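Local coordinates for viral macrophage inflammatory protein-II (PDB 2FJ2), which binds a wide range of chemokine receptors, human CXCR4 among them, and blocks infection by several HIV-1 strains, at residues Lys10-Tyr15 and Gly39-Thr44. Sequence-based numbering, arbitrary orientation.
Sequences KCCLGY and GVIFLT
Cys-12 carries this contact. Its CB meets Gly-39, just before strand 40-44, and its SG meets the first two residues of the strand. Cys-12 CB lies 4.1 Å from Gly-39 CA. Cys-12 SG sits 4.0 Å from Ile-41 CG1 and 3.9 Å from Val-40 O. With chi1 at -85°, the sulfur stands beside its own backbone N, anti to the carbonyl carbon, which brings it up to Val-40 O and the CG1 branch of Ile-41. There it forms the disulfide with Cys-51 of the adjacent strand 49-52. Ile-41 also holds CG1 beside its backbone N. This is the closest and most buried part, at ordinary van der Waals distance.

The flanks are looser. On one side, Lys-10 CB comes only to 4.4 Å from Ile-41 CD1. Lys-10 is partly exposed and also touches Gln-49, while Lys-10 and Cys-11 pair with an antiparallel strand of the second subunit. On the other side, the Tyr-15 ring turns its edge to Gly-39 CA, and Tyr-15 OH is 4.2 Å from Gly-39 N, too far for a hydrogen bond.

Cys-11 and Cys-12 are the adjacent cysteines of a CC chemokine. Cys-11 points away and is bonded to Cys-35. No hydrogen bond links the two segments; they meet by van der Waals packing, mainly of Cys-12 on Gly-39 and Ile-41, and the covalent tie of Cys-12 to Cys-51 anchors the N-terminal region against the three-stranded sheet.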
ATOM      1  N   LYS A  10       0.924   0.275   2.348  1.00 29.18           N
ATOM      2  CA  LYS A  10       1.828   0.034   1.228  1.00 25.23           C
ATOM      3  C   LYS A  10       2.386  -1.379   1.282  1.00 22.60           C
ATOM      4  O   LYS A  10       3.089  -1.765   2.221  1.00 23.22           O
ATOM      5  CB  LYS A  10       2.962   1.059   1.236  1.00 30.53           C
ATOM      6  CG  LYS A  10       2.479   2.467   1.555  1.00 39.91           C
ATOM      7  CD  LYS A  10       1.580   2.982   0.431  1.00 42.58           C
ATOM      8  CE  LYS A  10       2.369   3.970  -0.422  1.00 43.59           C
ATOM      9  NZ  LYS A  10       3.817   3.911  -0.049  1.00 39.15           N
ATOM     10  N   CYS A  11       2.081  -2.188   0.271  1.00 21.39           N
ATOM     11  CA  CYS A  11       2.671  -3.528   0.245  1.00 23.57           C
ATOM     12  C   CYS A  11       3.651  -3.631  -0.913  1.00 26.55           C
ATOM     13  O   CYS A  11       3.677  -2.767  -1.791  1.00 35.16           O
ATOM     14  CB  CYS A  11       1.586  -4.602   0.149  1.00 21.53           C
ATOM     15  SG  CYS A  11       0.707  -4.799   1.727  1.00 29.33           S
ATOM     16  N   CYS A  12       4.453  -4.693  -0.913  1.00 25.19           N
ATOM     17  CA  CYS A  12       5.337  -4.894  -2.057  1.00 19.38           C
ATOM     18  C   CYS A  12       4.733  -5.974  -2.942  1.00 18.90           C
ATOM     19  O   CYS A  12       4.512  -7.089  -2.473  1.00 26.39           O
ATOM     20  CB  CYS A  12       6.758  -5.242  -1.622  1.00 13.76           C
ATOM     21  SG  CYS A  12       7.761  -3.777  -1.273  1.00 27.93           S
ATOM     22  N   LEU A  13       4.453  -5.628  -4.193  1.00 22.61           N
ATOM     23  CA  LEU A  13       3.875  -6.601  -5.113  1.00 29.33           C
ATOM     24  C   LEU A  13       4.950  -7.161  -6.039  1.00 35.63           C
ATOM     25  O   LEU A  13       4.893  -8.316  -6.456  1.00 55.83           O
ATOM     26  CB  LEU A  13       2.743  -5.970  -5.922  1.00 28.76           C
ATOM     27  CG  LEU A  13       1.566  -5.433  -5.104  1.00 29.24           C
ATOM     28  CD1 LEU A  13       0.335  -5.243  -5.977  1.00 18.12           C
ATOM     29  CD2 LEU A  13       1.262  -6.361  -3.939  1.00 50.00           C
ATOM     30  N   GLY A  14       5.924  -6.315  -6.342  1.00 36.48           N
ATOM     31  CA  GLY A  14       7.056  -6.643  -7.185  1.00 34.65           C
ATOM     32  C   GLY A  14       8.360  -6.431  -6.442  1.00 33.13           C
ATOM     33  O   GLY A  14       8.363  -6.030  -5.278  1.00 40.07           O
ATOM     34  N   TYR A  15       9.481  -6.697  -7.095  1.00 34.94           N
ATOM     35  CA  TYR A  15      10.775  -6.655  -6.421  1.00 35.77           C
ATOM     36  C   TYR A  15      11.881  -6.126  -7.320  1.00 37.34           C
ATOM     37  O   TYR A  15      12.003  -6.535  -8.475  1.00 42.96           O
ATOM     38  CB  TYR A  15      11.125  -8.069  -5.938  1.00 33.17           C
ATOM     39  CG  TYR A  15      10.280  -8.517  -4.764  1.00 33.02           C
ATOM     40  CD1 TYR A  15      10.030  -7.647  -3.711  1.00 29.72           C
ATOM     41  CD2 TYR A  15       9.736  -9.792  -4.704  1.00 36.70           C
ATOM     42  CE1 TYR A  15       9.262  -8.042  -2.637  1.00 30.86           C
ATOM     43  CE2 TYR A  15       8.966 -10.195  -3.631  1.00 35.12           C
ATOM     44  CZ  TYR A  15       8.734  -9.314  -2.600  1.00 33.75           C
ATOM     45  OH  TYR A  15       7.969  -9.698  -1.522  1.00 47.02           O
ATOM     46  N   GLY A  39       8.034  -7.857   2.298  1.00 30.04           N
ATOM     47  CA  GLY A  39       8.759  -6.849   1.547  1.00 22.99           C
ATOM     48  C   GLY A  39       9.409  -5.791   2.411  1.00 30.56           C
ATOM     49  O   GLY A  39       8.860  -5.350   3.417  1.00 35.02           O
ATOM     50  N   VAL A  40      10.602  -5.345   2.010  1.00 32.90           N
ATOM     51  CA  VAL A  40      11.176  -4.131   2.578  1.00 31.30           C
ATOM     52  C   VAL A  40      11.186  -3.036   1.507  1.00 34.24           C
ATOM     53  O   VAL A  40      11.261  -3.352   0.320  1.00 32.19           O
ATOM     54  CB  VAL A  40      12.590  -4.346   3.132  1.00 27.74           C
ATOM     55  CG1 VAL A  40      12.788  -5.813   3.494  1.00 40.30           C
ATOM     56  CG2 VAL A  40      13.634  -3.883   2.132  1.00 18.37           C
ATOM     57  N   ILE A  41      11.096  -1.785   1.931  1.00 34.77           N
ATOM     58  CA  ILE A  41      11.123  -0.627   1.053  1.00 30.68           C
ATOM     59  C   ILE A  41      12.331   0.261   1.364  1.00 28.53           C
ATOM     60  O   ILE A  41      12.444   0.771   2.479  1.00 14.53           O
ATOM     61  CB  ILE A  41       9.855   0.235   1.170  1.00 31.46           C
ATOM     62  CG1 ILE A  41       8.570  -0.456   0.725  1.00 31.38           C
ATOM     63  CG2 ILE A  41      10.035   1.537   0.407  1.00 29.02           C
ATOM     64  CD1 ILE A  41       7.314   0.194   1.262  1.00 28.65           C
ATOM     65  N   PHE A  42      13.209   0.422   0.385  1.00 27.77           N
ATOM     66  CA  PHE A  42      14.398   1.242   0.478  1.00 19.72           C
ATOM     67  C   PHE A  42      14.100   2.679   0.068  1.00 21.55           C
ATOM     68  O   PHE A  42      13.526   2.894  -1.001  1.00 22.10           O
ATOM     69  CB  PHE A  42      15.527   0.725  -0.426  1.00 20.42           C
ATOM     70  CG  PHE A  42      16.084  -0.597   0.068  1.00 19.68           C
ATOM     71  CD1 PHE A  42      15.897  -1.751  -0.672  1.00 26.58           C
ATOM     72  CD2 PHE A  42      16.772  -0.649   1.265  1.00 17.06           C
ATOM     73  CE1 PHE A  42      16.386  -2.961  -0.210  1.00 25.83           C
ATOM     74  CE2 PHE A  42      17.253  -1.861   1.727  1.00 17.33           C
ATOM     75  CZ  PHE A  42      17.060  -3.017   0.995  1.00 19.12           C
ATOM     76  N   LEU A  43      14.512   3.626   0.903  1.00 19.74           N
ATOM     77  CA  LEU A  43      14.343   5.028   0.517  1.00 21.86           C
ATOM     78  C   LEU A  43      15.557   5.550  -0.232  1.00 25.92           C
ATOM     79  O   LEU A  43      16.673   5.569   0.297  1.00 32.38           O
ATOM     80  CB  LEU A  43      14.072   5.871   1.769  1.00 22.03           C
ATOM     81  CG  LEU A  43      12.680   5.661   2.381  1.00 13.34           C
ATOM     82  CD1 LEU A  43      12.054   6.981   2.780  1.00 10.97           C
ATOM     83  CD2 LEU A  43      11.803   4.910   1.389  1.00 26.52           C
ATOM     84  N   THR A  44      15.371   5.983  -1.481  1.00 26.64           N
ATOM     85  CA  THR A  44      16.506   6.571  -2.200  1.00 25.60           C
ATOM     86  C   THR A  44      16.567   8.066  -1.892  1.00 28.53           C
ATOM     87  O   THR A  44      15.558   8.639  -1.474  1.00 36.86           O
ATOM     88  CB  THR A  44      16.439   6.354  -3.717  1.00 25.78           C
ATOM     89  OG1 THR A  44      15.532   7.296  -4.306  1.00 36.52           O
ATOM     90  CG2 THR A  44      15.892   4.976  -4.041  1.00 19.95           C
TER